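Local coordinates for dipeptide transport protein DPPA (Bacillus subtilis, PDB 1HI9) that removes N-terminal residues from peptides containing D-amino acids, as a zinc-dependent aminopeptidase that assembles into a self-compartmentalizing decamer, at residues A[4-16]-A[31-43]. Sequence-based numbering, arbitrary orientation.
With ZN (zinc ion), chain G; ZN (zinc ion), chain F.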
ATOM      1  N   TYR A   4     -28.154  15.478  32.616  1.00 47.76           N
ATOM      2  CA  TYR A   4     -27.665  15.323  31.250  1.00 45.35           C
ATOM      3  C   TYR A   4     -26.149  15.427  31.206  1.00 44.64           C
ATOM      4  O   TYR A   4     -25.563  16.336  31.798  1.00 43.30           O
ATOM      5  CB  TYR A   4     -28.230  16.407  30.342  1.00 45.11           C
ATOM      6  CG  TYR A   4     -27.792  16.260  28.898  1.00 45.13           C
ATOM      7  CD1 TYR A   4     -28.434  15.353  28.044  1.00 43.74           C
ATOM      8  CD2 TYR A   4     -26.730  17.011  28.388  1.00 43.26           C
ATOM      9  CE1 TYR A   4     -28.030  15.200  26.714  1.00 41.77           C
ATOM     10  CE2 TYR A   4     -26.317  16.864  27.061  1.00 42.58           C
ATOM     11  CZ  TYR A   4     -26.972  15.961  26.231  1.00 42.17           C
ATOM     12  OH  TYR A   4     -26.596  15.841  24.911  1.00 40.32           O
ATOM     13  N   MET A   5     -25.518  14.512  30.475  1.00 43.40           N
ATOM     14  CA  MET A   5     -24.064  14.510  30.351  1.00 42.24           C
ATOM     15  C   MET A   5     -23.581  14.543  28.906  1.00 40.97           C
ATOM     16  O   MET A   5     -24.012  13.754  28.071  1.00 40.89           O
ATOM     17  CB  MET A   5     -23.466  13.282  31.038  1.00 42.95           C
ATOM     18  CG  MET A   5     -23.168  13.469  32.509  1.00 45.57           C
ATOM     19  SD  MET A   5     -22.380  12.020  33.253  1.00 45.22           S
ATOM     20  CE  MET A   5     -20.804  12.016  32.444  1.00 45.03           C
ATOM     21  N   SER A   6     -22.685  15.478  28.620  1.00 40.16           N
ATOM     22  CA  SER A   6     -22.097  15.602  27.297  1.00 37.02           C
ATOM     23  C   SER A   6     -20.634  15.280  27.520  1.00 36.87           C
ATOM     24  O   SER A   6     -19.952  15.978  28.274  1.00 37.29           O
ATOM     25  CB  SER A   6     -22.240  17.020  26.761  1.00 35.98           C
ATOM     26  OG  SER A   6     -21.563  17.155  25.524  1.00 34.98           O
ATOM     27  N   VAL A   7     -20.149  14.221  26.879  1.00 35.72           N
ATOM     28  CA  VAL A   7     -18.759  13.828  27.054  1.00 35.48           C
ATOM     29  C   VAL A   7     -17.902  13.951  25.798  1.00 36.38           C
ATOM     30  O   VAL A   7     -18.147  13.276  24.797  1.00 36.11           O
ATOM     31  CB  VAL A   7     -18.645  12.368  27.559  1.00 34.98           C
ATOM     32  CG1 VAL A   7     -17.218  12.091  28.017  1.00 32.75           C
ATOM     33  CG2 VAL A   7     -19.630  12.126  28.691  1.00 33.25           C
ATOM     34  N   ASP A   8     -16.893  14.816  25.870  1.00 35.87           N
ATOM     35  CA  ASP A   8     -15.953  15.021  24.775  1.00 35.08           C
ATOM     36  C   ASP A   8     -14.692  14.237  25.151  1.00 34.72           C
ATOM     37  O   ASP A   8     -14.639  13.625  26.222  1.00 34.21           O
ATOM     38  CB  ASP A   8     -15.627  16.511  24.628  1.00 35.97           C
ATOM     39  CG  ASP A   8     -15.318  16.903  23.199  1.00 35.71           C
ATOM     40  OD1 ASP A   8     -15.198  16.009  22.339  1.00 37.16           O
ATOM     41  OD2 ASP A   8     -15.192  18.113  22.930  1.00 36.46           O
ATOM     42  N   MET A   9     -13.675  14.262  24.294  1.00 33.39           N
ATOM     43  CA  MET A   9     -12.445  13.509  24.574  1.00 32.44           C
ATOM     44  C   MET A   9     -11.167  14.286  24.861  1.00 31.94           C
ATOM     45  O   MET A   9     -10.391  13.885  25.723  1.00 32.36           O
ATOM     46  CB  MET A   9     -12.134  12.564  23.415  1.00 32.87           C
ATOM     47  CG  MET A   9     -12.395  11.112  23.712  1.00 36.86           C
ATOM     48  SD  MET A   9     -11.740  10.066  22.437  1.00 36.52           S
ATOM     49  CE  MET A   9     -10.706   8.997  23.375  1.00 34.83           C
ATOM     50  N   GLU A  10     -10.927  15.366  24.121  1.00 30.55           N
ATOM     51  CA  GLU A  10      -9.699  16.133  24.282  1.00 30.90           C
ATOM     52  C   GLU A  10      -9.398  16.557  25.711  1.00 29.39           C
ATOM     53  O   GLU A  10      -8.236  16.653  26.106  1.00 28.51           O
ATOM     54  CB  GLU A  10      -9.710  17.367  23.382  1.00 32.89           C
ATOM     55  CG  GLU A  10      -9.622  17.061  21.895  1.00 35.81           C
ATOM     56  CD  GLU A  10     -10.956  16.665  21.289  1.00 34.85           C
ATOM     57  OE1 GLU A  10     -11.951  16.598  22.036  1.00 35.23           O
ATOM     58  OE2 GLU A  10     -11.008  16.427  20.063  1.00 36.69           O
ATOM     59  N   GLY A  11     -10.444  16.809  26.481  1.00 28.97           N
ATOM     60  CA  GLY A  11     -10.260  17.225  27.852  1.00 29.14           C
ATOM     61  C   GLY A  11     -10.195  16.086  28.849  1.00 31.74           C
ATOM     62  O   GLY A  11     -10.013  16.321  30.037  1.00 32.27           O
ATOM     63  N   ILE A  12     -10.344  14.846  28.389  1.00 33.41           N
ATOM     64  CA  ILE A  12     -10.281  13.710  29.296  1.00 33.30           C
ATOM     65  C   ILE A  12      -8.916  13.694  29.963  1.00 34.78           C
ATOM     66  O   ILE A  12      -7.906  14.119  29.380  1.00 34.10           O
ATOM     67  CB  ILE A  12     -10.503  12.385  28.559  1.00 34.37           C
ATOM     68  CG1 ILE A  12     -11.936  12.326  28.046  1.00 35.83           C
ATOM     69  CG2 ILE A  12     -10.227  11.218  29.481  1.00 35.77           C
ATOM     70  CD1 ILE A  12     -12.985  12.449  29.125  1.00 37.04           C
ATOM     71  N   SER A  13      -8.885  13.191  31.187  1.00 34.49           N
ATOM     72  CA  SER A  13      -7.639  13.174  31.934  1.00 36.65           C
ATOM     73  C   SER A  13      -6.600  12.223  31.363  1.00 35.96           C
ATOM     74  O   SER A  13      -6.942  11.198  30.787  1.00 36.58           O
ATOM     75  CB  SER A  13      -7.917  12.834  33.391  1.00 36.15           C
ATOM     76  OG  SER A  13      -8.607  11.615  33.481  1.00 38.85           O
ATOM     77  N   GLY A  14      -5.332  12.592  31.512  1.00 35.72           N
ATOM     78  CA  GLY A  14      -4.246  11.766  31.024  1.00 35.09           C
ATOM     79  C   GLY A  14      -3.943  11.856  29.536  1.00 34.89           C
ATOM     80  O   GLY A  14      -2.851  11.485  29.111  1.00 35.80           O
ATOM     81  N   LEU A  15      -4.887  12.347  28.740  1.00 32.88           N
ATOM     82  CA  LEU A  15      -4.677  12.441  27.294  1.00 32.27           C
ATOM     83  C   LEU A  15      -3.930  13.726  26.881  1.00 33.11           C
ATOM     84  O   LEU A  15      -4.441  14.828  27.023  1.00 32.13           O
ATOM     85  CB  LEU A  15      -6.030  12.349  26.572  1.00 30.06           C
ATOM     86  CG  LEU A  15      -7.012  11.306  27.129  1.00 31.14           C
ATOM     87  CD1 LEU A  15      -8.199  11.154  26.180  1.00 30.31           C
ATOM     88  CD2 LEU A  15      -6.309   9.966  27.323  1.00 25.95           C
ATOM     89  N   PRO A  16      -2.704  13.585  26.360  1.00 33.15           N
ATOM     90  CA  PRO A  16      -1.895  14.731  25.938  1.00 34.35           C
ATOM     91  C   PRO A  16      -2.031  15.175  24.491  1.00 35.93           C
ATOM     92  O   PRO A  16      -1.912  16.364  24.194  1.00 37.02           O
ATOM     93  CB  PRO A  16      -0.482  14.266  26.233  1.00 34.97           C
ATOM     94  CG  PRO A  16      -0.556  12.822  25.843  1.00 35.07           C
ATOM     95  CD  PRO A  16      -1.878  12.370  26.456  1.00 33.60           C
ATOM     96  N   GLY A  31      -7.376   5.462  24.982  1.00 36.89           N
ATOM     97  CA  GLY A  31      -8.103   6.695  25.205  1.00 36.27           C
ATOM     98  C   GLY A  31      -9.576   6.503  25.507  1.00 36.78           C
ATOM     99  O   GLY A  31     -10.082   7.068  26.472  1.00 36.52           O
ATOM    100  N   ARG A  32     -10.273   5.712  24.695  1.00 37.76           N
ATOM    101  CA  ARG A  32     -11.699   5.514  24.921  1.00 37.90           C
ATOM    102  C   ARG A  32     -11.970   4.713  26.184  1.00 38.21           C
ATOM    103  O   ARG A  32     -13.053   4.798  26.762  1.00 37.14           O
ATOM    104  CB  ARG A  32     -12.355   4.856  23.708  1.00 38.92           C
ATOM    105  CG  ARG A  32     -11.943   3.440  23.433  1.00 41.19           C
ATOM    106  CD  ARG A  32     -12.625   2.939  22.168  1.00 43.46           C
ATOM    107  NE  ARG A  32     -12.279   1.546  21.899  1.00 46.98           N
ATOM    108  CZ  ARG A  32     -12.596   0.889  20.789  1.00 47.93           C
ATOM    109  NH1 ARG A  32     -13.277   1.498  19.817  1.00 46.61           N
ATOM    110  NH2 ARG A  32     -12.225  -0.380  20.658  1.00 48.93           N
ATOM    111  N   LEU A  33     -10.972   3.956  26.626  1.00 39.29           N
ATOM    112  CA  LEU A  33     -11.118   3.178  27.839  1.00 40.97           C
ATOM    113  C   LEU A  33     -11.100   4.171  28.998  1.00 40.56           C
ATOM    114  O   LEU A  33     -11.976   4.164  29.866  1.00 41.67           O
ATOM    115  CB  LEU A  33      -9.962   2.188  27.977  1.00 41.80           C
ATOM    116  CG  LEU A  33     -10.275   0.878  28.717  1.00 44.43           C
ATOM    117  CD1 LEU A  33      -8.981   0.110  28.919  1.00 44.38           C
ATOM    118  CD2 LEU A  33     -10.938   1.148  30.056  1.00 43.00           C
ATOM    119  N   ILE A  34     -10.098   5.040  28.999  1.00 40.04           N
ATOM    120  CA  ILE A  34      -9.975   6.051  30.044  1.00 38.10           C
ATOM    121  C   ILE A  34     -11.204   6.970  30.031  1.00 37.20           C
ATOM    122  O   ILE A  34     -11.738   7.326  31.083  1.00 35.42           O
ATOM    123  CB  ILE A  34      -8.685   6.870  29.835  1.00 38.82           C
ATOM    124  CG1 ILE A  34      -7.483   5.931  29.955  1.00 38.81           C
ATOM    125  CG2 ILE A  34      -8.600   8.015  30.852  1.00 37.16           C
ATOM    126  CD1 ILE A  34      -6.175   6.515  29.462  1.00 39.65           C
ATOM    127  N   MET A  35     -11.652   7.335  28.833  1.00 36.33           N
ATOM    128  CA  MET A  35     -12.819   8.197  28.663  1.00 35.89           C
ATOM    129  C   MET A  35     -14.073   7.584  29.282  1.00 36.24           C
ATOM    130  O   MET A  35     -14.830   8.259  29.971  1.00 36.03           O
ATOM    131  CB  MET A  35     -13.074   8.449  27.178  1.00 35.70           C
ATOM    132  CG  MET A  35     -14.332   9.261  26.888  1.00 34.61           C
ATOM    133  SD  MET A  35     -14.653   9.375  25.130  1.00 35.67           S
ATOM    134  CE  MET A  35     -15.869  10.647  25.048  1.00 35.96           C
ATOM    135  N   THR A  36     -14.298   6.304  29.006  1.00 37.53           N
ATOM    136  CA  THR A  36     -15.459   5.617  29.540  1.00 37.80           C
ATOM    137  C   THR A  36     -15.386   5.572  31.062  1.00 38.67           C
ATOM    138  O   THR A  36     -16.370   5.839  31.750  1.00 37.11           O
ATOM    139  CB  THR A  36     -15.556   4.193  28.981  1.00 37.88           C
ATOM    140  OG1 THR A  36     -15.710   4.262  27.560  1.00 39.23           O
ATOM    141  CG2 THR A  36     -16.753   3.455  29.579  1.00 38.42           C
ATOM    142  N   GLU A  37     -14.211   5.261  31.594  1.00 40.73           N
ATOM    143  CA  GLU A  37     -14.059   5.198  33.035  1.00 43.25           C
ATOM    144  C   GLU A  37     -14.218   6.560  33.688  1.00 42.89           C
ATOM    145  O   GLU A  37     -14.792   6.658  34.772  1.00 44.03           O
ATOM    146  CB  GLU A  37     -12.717   4.568  33.386  1.00 45.10           C
ATOM    147  CG  GLU A  37     -12.677   3.109  32.969  1.00 51.09           C
ATOM    148  CD  GLU A  37     -11.402   2.416  33.359  1.00 54.15           C
ATOM    149  OE1 GLU A  37     -10.312   2.923  33.002  1.00 56.29           O
ATOM    150  OE2 GLU A  37     -11.493   1.361  34.020  1.00 57.25           O
ATOM    151  N   GLU A  38     -13.728   7.605  33.023  1.00 43.06           N
ATOM    152  CA  GLU A  38     -13.846   8.960  33.546  1.00 42.43           C
ATOM    153  C   GLU A  38     -15.320   9.308  33.705  1.00 41.84           C
ATOM    154  O   GLU A  38     -15.726   9.858  34.720  1.00 40.78           O
ATOM    155  CB  GLU A  38     -13.177   9.970  32.605  1.00 42.36           C
ATOM    156  CG  GLU A  38     -13.358  11.422  33.044  1.00 43.16           C
ATOM    157  CD  GLU A  38     -12.095  12.263  32.849  1.00 45.46           C
ATOM    158  OE1 GLU A  38     -11.006  11.820  33.261  1.00 44.33           O
ATOM    159  OE2 GLU A  38     -12.187  13.378  32.300  1.00 47.08           O
ATOM    160  N   ALA A  39     -16.111   8.972  32.694  1.00 40.83           N
ATOM    161  CA  ALA A  39     -17.537   9.238  32.734  1.00 41.21           C
ATOM    162  C   ALA A  39     -18.210   8.448  33.860  1.00 41.93           C
ATOM    163  O   ALA A  39     -19.125   8.952  34.515  1.00 41.40           O
ATOM    164  CB  ALA A  39     -18.180   8.886  31.386  1.00 39.62           C
ATOM    165  N   ASN A  40     -17.763   7.211  34.080  1.00 41.28           N
ATOM    166  CA  ASN A  40     -18.349   6.391  35.129  1.00 42.00           C
ATOM    167  C   ASN A  40     -18.208   7.050  36.492  1.00 41.89           C
ATOM    168  O   ASN A  40     -19.128   6.986  37.306  1.00 41.22           O
ATOM    169  CB  ASN A  40     -17.731   4.988  35.156  1.00 42.26           C
ATOM    170  CG  ASN A  40     -18.216   4.110  34.007  1.00 43.10           C
ATOM    171  OD1 ASN A  40     -19.326   4.282  33.494  1.00 43.16           O
ATOM    172  ND2 ASN A  40     -17.390   3.151  33.614  1.00 42.71           N
ATOM    173  N   TYR A  41     -17.078   7.702  36.742  1.00 42.09           N
ATOM    174  CA  TYR A  41     -16.905   8.353  38.036  1.00 42.90           C
ATOM    175  C   TYR A  41     -18.036   9.352  38.276  1.00 43.14           C
ATOM    176  O   TYR A  41     -18.647   9.367  39.346  1.00 42.87           O
ATOM    177  CB  TYR A  41     -15.556   9.066  38.119  1.00 42.00           C
ATOM    178  CG  TYR A  41     -14.389   8.140  38.337  1.00 41.96           C
ATOM    179  CD1 TYR A  41     -13.445   7.943  37.339  1.00 41.52           C
ATOM    180  CD2 TYR A  41     -14.209   7.489  39.556  1.00 42.19           C
ATOM    181  CE1 TYR A  41     -12.342   7.130  37.544  1.00 43.90           C
ATOM    182  CE2 TYR A  41     -13.108   6.666  39.774  1.00 42.84           C
ATOM    183  CZ  TYR A  41     -12.172   6.494  38.762  1.00 44.02           C
ATOM    184  OH  TYR A  41     -11.058   5.707  38.960  1.00 43.94           O
ATOM    185  N   CYS A  42     -18.330  10.170  37.269  1.00 43.22           N
ATOM    186  CA  CYS A  42     -19.394  11.162  37.397  1.00 43.62           C
ATOM    187  C   CYS A  42     -20.774  10.531  37.483  1.00 43.44           C
ATOM    188  O   CYS A  42     -21.613  10.952  38.282  1.00 45.79           O
ATOM    189  CB  CYS A  42     -19.348  12.145  36.227  1.00 43.28           C
ATOM    190  SG  CYS A  42     -17.814  13.110  36.164  1.00 46.87           S
ATOM    191  N   ILE A  43     -21.015   9.526  36.656  1.00 42.16           N
ATOM    192  CA  ILE A  43     -22.292   8.839  36.666  1.00 43.11           C
ATOM    193  C   ILE A  43     -22.547   8.211  38.041  1.00 43.94           C
ATOM    194  O   ILE A  43     -23.622   8.377  38.611  1.00 44.14           O
ATOM    195  CB  ILE A  43     -22.327   7.736  35.591  1.00 42.41           C
ATOM    196  CG1 ILE A  43     -22.154   8.366  34.205  1.00 43.14           C
ATOM    197  CG2 ILE A  43     -23.651   6.982  35.648  1.00 41.00           C
ATOM    198  CD1 ILE A  43     -21.909   7.353  33.089  1.00 42.04           C
TER
HETATM  199 ZN    ZN G 301     -13.739  16.375  20.619  1.00 56.24          ZN
HETATM  200 ZN    ZN F 300     -14.619  19.291  21.399  1.00 31.80          ZN
HETATM  201  O   HOH W   1     -12.602  15.795  31.874  1.00 24.75           O
HETATM  202  O   HOH W   2     -14.660  18.456  19.472  1.00 28.83           O
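Met35 reaches from helix 31-43 under Val7 and the loop that follows it. Strand 2-7, helix 28-48 and the parallel neighbour strand 53-58 form a beta-alpha-beta crossover, and the contact joins its first strand, with the loop after it, to the helix; strand 4-7 and helix 31-43 run nearly antiparallel (158°). The tight part lies here. With CG anti to the backbone N (chi1 176°) and the rest of the chain extended, Met35 sends CE up to the backbone, 3.4 Å from Asp8 O, and lays it alongside Val7 CG1. Met9 crosses it at about a right angle, CG 3.2 Å from Met35 SD, while Met9 CE settles on the backbone of Gly31 and Arg32, close to where a side chain on Gly31 would begin. Ile12 also crosses Met35 at about a right angle, nearer the helix end of the side chain, CG1 against Met35 CG.

Beyond Ile12, Glu38 bends at chi2 and turns its carboxylate to the loop. Ser13 N donates to Glu38 OE1 at 3.3 Å, on the syn side but 30° out of the carboxylate plane, and Arg190 of helix 187-203 forms a salt bridge with the same oxygen. With an alanine here, Ser13 N would probably lose its acceptor and Arg190 its counter-charge.

Packing is looser towards Ile43, where Met5 SD lies 3.8 Å from Ile43 CG1 and Met5 CE 4.1 Å from Cys42 CB. Just past the strand, Asp8 bridges the two zinc ions and Glu10 binds one. Beneath that metal-bearing loop, a water donates to both Gly11 O, at 3.2 Å, and Glu38 OE2.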